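Local coordinates for protein CopN (Chlamydia pneumoniae, PDB 4NRH) that probably acts as a gatekeeper of type III secretion, forming a complex with the chaperone Scc3 that directs the secretion of translocator proteins, at residues Lys21-Asn26 with Gln32-Leu37. Numbering follows the deposited sequence.
Sequences KYASGN and QELRGL. With NA (sodium ion), chain E.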
ATOM      1  N   LYS A  21       9.708  11.344  36.287  1.00 34.68           N
ATOM      2  CA  LYS A  21      10.186  10.445  35.238  1.00 43.65           C
ATOM      3  C   LYS A  21       9.026   9.874  34.427  1.00 39.62           C
ATOM      4  O   LYS A  21       9.109   9.772  33.203  1.00 36.75           O
ATOM      5  CB  LYS A  21      11.024   9.309  35.831  1.00 48.45           C
ATOM      6  CG  LYS A  21      12.304   9.769  36.512  1.00 56.49           C
ATOM      7  CD  LYS A  21      13.030   8.605  37.168  1.00 60.77           C
ATOM      8  CE  LYS A  21      14.261   9.079  37.925  1.00 67.17           C
ATOM      9  NZ  LYS A  21      15.227   9.771  37.026  1.00 70.33           N
ATOM     10  N   TYR A  22       7.953   9.499  35.116  1.00 37.19           N
ATOM     11  CA  TYR A  22       6.731   9.047  34.457  1.00 33.21           C
ATOM     12  C   TYR A  22       6.151  10.128  33.549  1.00 35.82           C
ATOM     13  O   TYR A  22       5.691   9.847  32.443  1.00 34.70           O
ATOM     14  CB  TYR A  22       5.683   8.632  35.494  1.00 31.27           C
ATOM     15  CG  TYR A  22       5.697   7.164  35.855  1.00 32.89           C
ATOM     16  CD1 TYR A  22       6.568   6.669  36.817  1.00 32.58           C
ATOM     17  CD2 TYR A  22       4.824   6.273  35.242  1.00 36.14           C
ATOM     18  CE1 TYR A  22       6.577   5.326  37.151  1.00 37.31           C
ATOM     19  CE2 TYR A  22       4.826   4.930  35.568  1.00 37.01           C
ATOM     20  CZ  TYR A  22       5.703   4.461  36.523  1.00 38.98           C
ATOM     21  OH  TYR A  22       5.705   3.124  36.850  1.00 34.62           O
ATOM     22  N   ALA A  23       6.177  11.366  34.031  1.00 32.10           N
ATOM     23  CA  ALA A  23       5.508  12.477  33.360  1.00 30.12           C
ATOM     24  C   ALA A  23       6.388  13.192  32.334  1.00 35.48           C
ATOM     25  O   ALA A  23       5.886  13.986  31.537  1.00 35.91           O
ATOM     26  CB  ALA A  23       5.005  13.471  34.390  1.00 24.96           C
ATOM     27  N   SER A  24       7.690  12.921  32.366  1.00 34.88           N
ATOM     28  CA  SER A  24       8.663  13.663  31.562  1.00 39.35           C
ATOM     29  C   SER A  24       8.334  13.697  30.068  1.00 41.85           C
ATOM     30  O   SER A  24       8.354  14.761  29.449  1.00 47.12           O
ATOM     31  CB  SER A  24      10.060  13.074  31.755  1.00 35.51           C
ATOM     32  OG  SER A  24      11.024  13.808  31.017  1.00 48.91           O
ATOM     33  N   GLY A  25       8.035  12.537  29.493  1.00 38.70           N
ATOM     34  CA  GLY A  25       7.713  12.456  28.079  1.00 46.85           C
ATOM     35  C   GLY A  25       6.230  12.296  27.812  1.00 46.68           C
ATOM     36  O   GLY A  25       5.822  12.003  26.688  1.00 38.79           O
ATOM     37  N   ASN A  26       5.420  12.489  28.847  1.00 41.83           N
ATOM     38  CA  ASN A  26       3.979  12.300  28.740  1.00 37.50           C
ATOM     39  C   ASN A  26       3.257  13.641  28.849  1.00 38.09           C
ATOM     40  O   ASN A  26       3.204  14.239  29.923  1.00 39.01           O
ATOM     41  CB  ASN A  26       3.495  11.334  29.826  1.00 38.02           C
ATOM     42  CG  ASN A  26       2.054  10.889  29.628  1.00 40.86           C
ATOM     43  OD1 ASN A  26       1.235  11.601  29.049  1.00 38.04           O
ATOM     44  ND2 ASN A  26       1.738   9.702  30.132  1.00 37.04           N
ATOM     45  N   GLN A  32       3.453  16.709  39.260  1.00 41.74           N
ATOM     46  CA  GLN A  32       2.637  17.342  40.288  1.00 39.28           C
ATOM     47  C   GLN A  32       1.314  16.607  40.474  1.00 41.08           C
ATOM     48  O   GLN A  32       0.876  16.368  41.599  1.00 45.61           O
ATOM     49  CB  GLN A  32       2.376  18.808  39.931  1.00 46.01           C
ATOM     50  CG  GLN A  32       1.784  19.641  41.056  1.00 56.38           C
ATOM     51  CD  GLN A  32       2.826  20.094  42.063  1.00 52.60           C
ATOM     52  OE1 GLN A  32       3.945  19.580  42.094  1.00 47.62           O
ATOM     53  NE2 GLN A  32       2.463  21.068  42.889  1.00 48.15           N
ATOM     54  N   GLU A  33       0.684  16.252  39.359  1.00 35.97           N
ATOM     55  CA  GLU A  33      -0.602  15.565  39.389  1.00 42.35           C
ATOM     56  C   GLU A  33      -0.468  14.134  39.901  1.00 39.24           C
ATOM     57  O   GLU A  33      -1.379  13.609  40.542  1.00 33.41           O
ATOM     58  CB  GLU A  33      -1.242  15.577  37.999  1.00 45.48           C
ATOM     59  CG  GLU A  33      -1.781  16.940  37.588  1.00 44.74           C
ATOM     60  CD  GLU A  33      -1.970  17.071  36.088  1.00 57.77           C
ATOM     61  OE1 GLU A  33      -1.735  16.079  35.366  1.00 58.19           O
ATOM     62  OE2 GLU A  33      -2.357  18.167  35.632  1.00 67.62           O
ATOM     63  N   LEU A  34       0.666  13.503  39.612  1.00 32.85           N
ATOM     64  CA  LEU A  34       0.920  12.150  40.097  1.00 30.27           C
ATOM     65  C   LEU A  34       1.182  12.141  41.600  1.00 32.43           C
ATOM     66  O   LEU A  34       0.667  11.286  42.322  1.00 34.66           O
ATOM     67  CB  LEU A  34       2.098  11.520  39.349  1.00 39.08           C
ATOM     68  CG  LEU A  34       1.804  11.039  37.926  1.00 37.53           C
ATOM     69  CD1 LEU A  34       3.081  10.604  37.224  1.00 30.35           C
ATOM     70  CD2 LEU A  34       0.794   9.901  37.952  1.00 27.91           C
ATOM     71  N   ARG A  35       1.985  13.091  42.067  1.00 30.22           N
ATOM     72  CA  ARG A  35       2.265  13.220  43.493  1.00 36.05           C
ATOM     73  C   ARG A  35       1.008  13.622  44.260  1.00 39.59           C
ATOM     74  O   ARG A  35       0.803  13.198  45.397  1.00 34.00           O
ATOM     75  CB  ARG A  35       3.384  14.236  43.740  1.00 37.18           C
ATOM     76  CG  ARG A  35       4.757  13.769  43.284  1.00 37.39           C
ATOM     77  CD  ARG A  35       5.842  14.756  43.693  1.00 36.96           C
ATOM     78  NE  ARG A  35       5.740  16.014  42.960  1.00 44.62           N
ATOM     79  CZ  ARG A  35       6.387  16.270  41.828  1.00 43.96           C
ATOM     80  NH1 ARG A  35       7.186  15.354  41.298  1.00 42.31           N
ATOM     81  NH2 ARG A  35       6.236  17.442  41.225  1.00 40.08           N
ATOM     82  N   GLY A  36       0.173  14.443  43.632  1.00 36.61           N
ATOM     83  CA  GLY A  36      -1.081  14.864  44.230  1.00 38.22           C
ATOM     84  C   GLY A  36      -1.997  13.684  44.488  1.00 43.88           C
ATOM     85  O   GLY A  36      -2.676  13.622  45.511  1.00 43.45           O
ATOM     86  N   LEU A  37      -2.014  12.744  43.547  1.00 44.91           N
ATOM     87  CA  LEU A  37      -2.791  11.520  43.694  1.00 36.69           C
ATOM     88  C   LEU A  37      -2.212  10.656  44.807  1.00 39.27           C
ATOM     89  O   LEU A  37      -2.944  10.108  45.632  1.00 42.94           O
ATOM     90  CB  LEU A  37      -2.824  10.743  42.375  1.00 27.32           C
ATOM     91  CG  LEU A  37      -3.518   9.380  42.395  1.00 34.96           C
ATOM     92  CD1 LEU A  37      -4.950   9.511  42.899  1.00 31.44           C
ATOM     93  CD2 LEU A  37      -3.487   8.741  41.014  1.00 32.30           C
TER
HETATM   94 NA    NA E 401       4.268  15.857  31.326  1.00 42.03          NA
HETATM   95  O   HOH W   1       5.748  16.212  29.165  1.00 35.82           O
HETATM   96  O   HOH W   2       5.383  16.864  33.026  1.00 46.03           O
HETATM   97  O   HOH W   3       2.267  17.843  31.002  1.00 52.48           O
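Leu34 reaches from helix 31-40 to the last turn of helix 18-24 and touches it with one methyl group. Its CD1 lies 3.7 Å from Tyr22 CB and 4.5 Å from Ala23 CB, so the closer approach is to the root of the tyrosine rather than to its ring. The leucine torsions account for this reach: CG stands anti to the carbonyl carbon (chi1 -76°) and CD1 continues the chain in extended form (chi2 173°). At the nearest point, Ala23 CA and Leu34 CA are still 8.2 Å apart, a gap bridged by side chains alone. The tyrosine starts toward Leu34, but its ring leads away, and its OH hydrogen-bonds to Gln73. Helix 61-74 also receives the leucine, which packs on Ala67 and Tyr70; both short helices thus rest on a common neighbour within the HrpJ-like region.

While Ala23 offers its methyl group to Leu34, its carbonyl serves the metal. Ala23 O binds the sodium ion at 2.5 Å and Asn26 O binds it at 2.4 Å, joined by Ile29 O and three waters. Asn26 N donates to Ala23 O (3.1 Å), so this one oxygen serves both the turn and the cation. Water 1 adds a second tie by donating to Ser24 O while coordinating the sodium.

Buried surface totals just 86 Å² across the two segments, and the contacts between them are purely apolar. Specific links come from beside the interface: Arg35 forms salt bridges with Asp17 and Asp20, and the sodium site gathers the connecting turn. The chemistry therefore implies a small hydrophobic touch between helices whose relative placement probably also depends on ionic bonds and metal coordination.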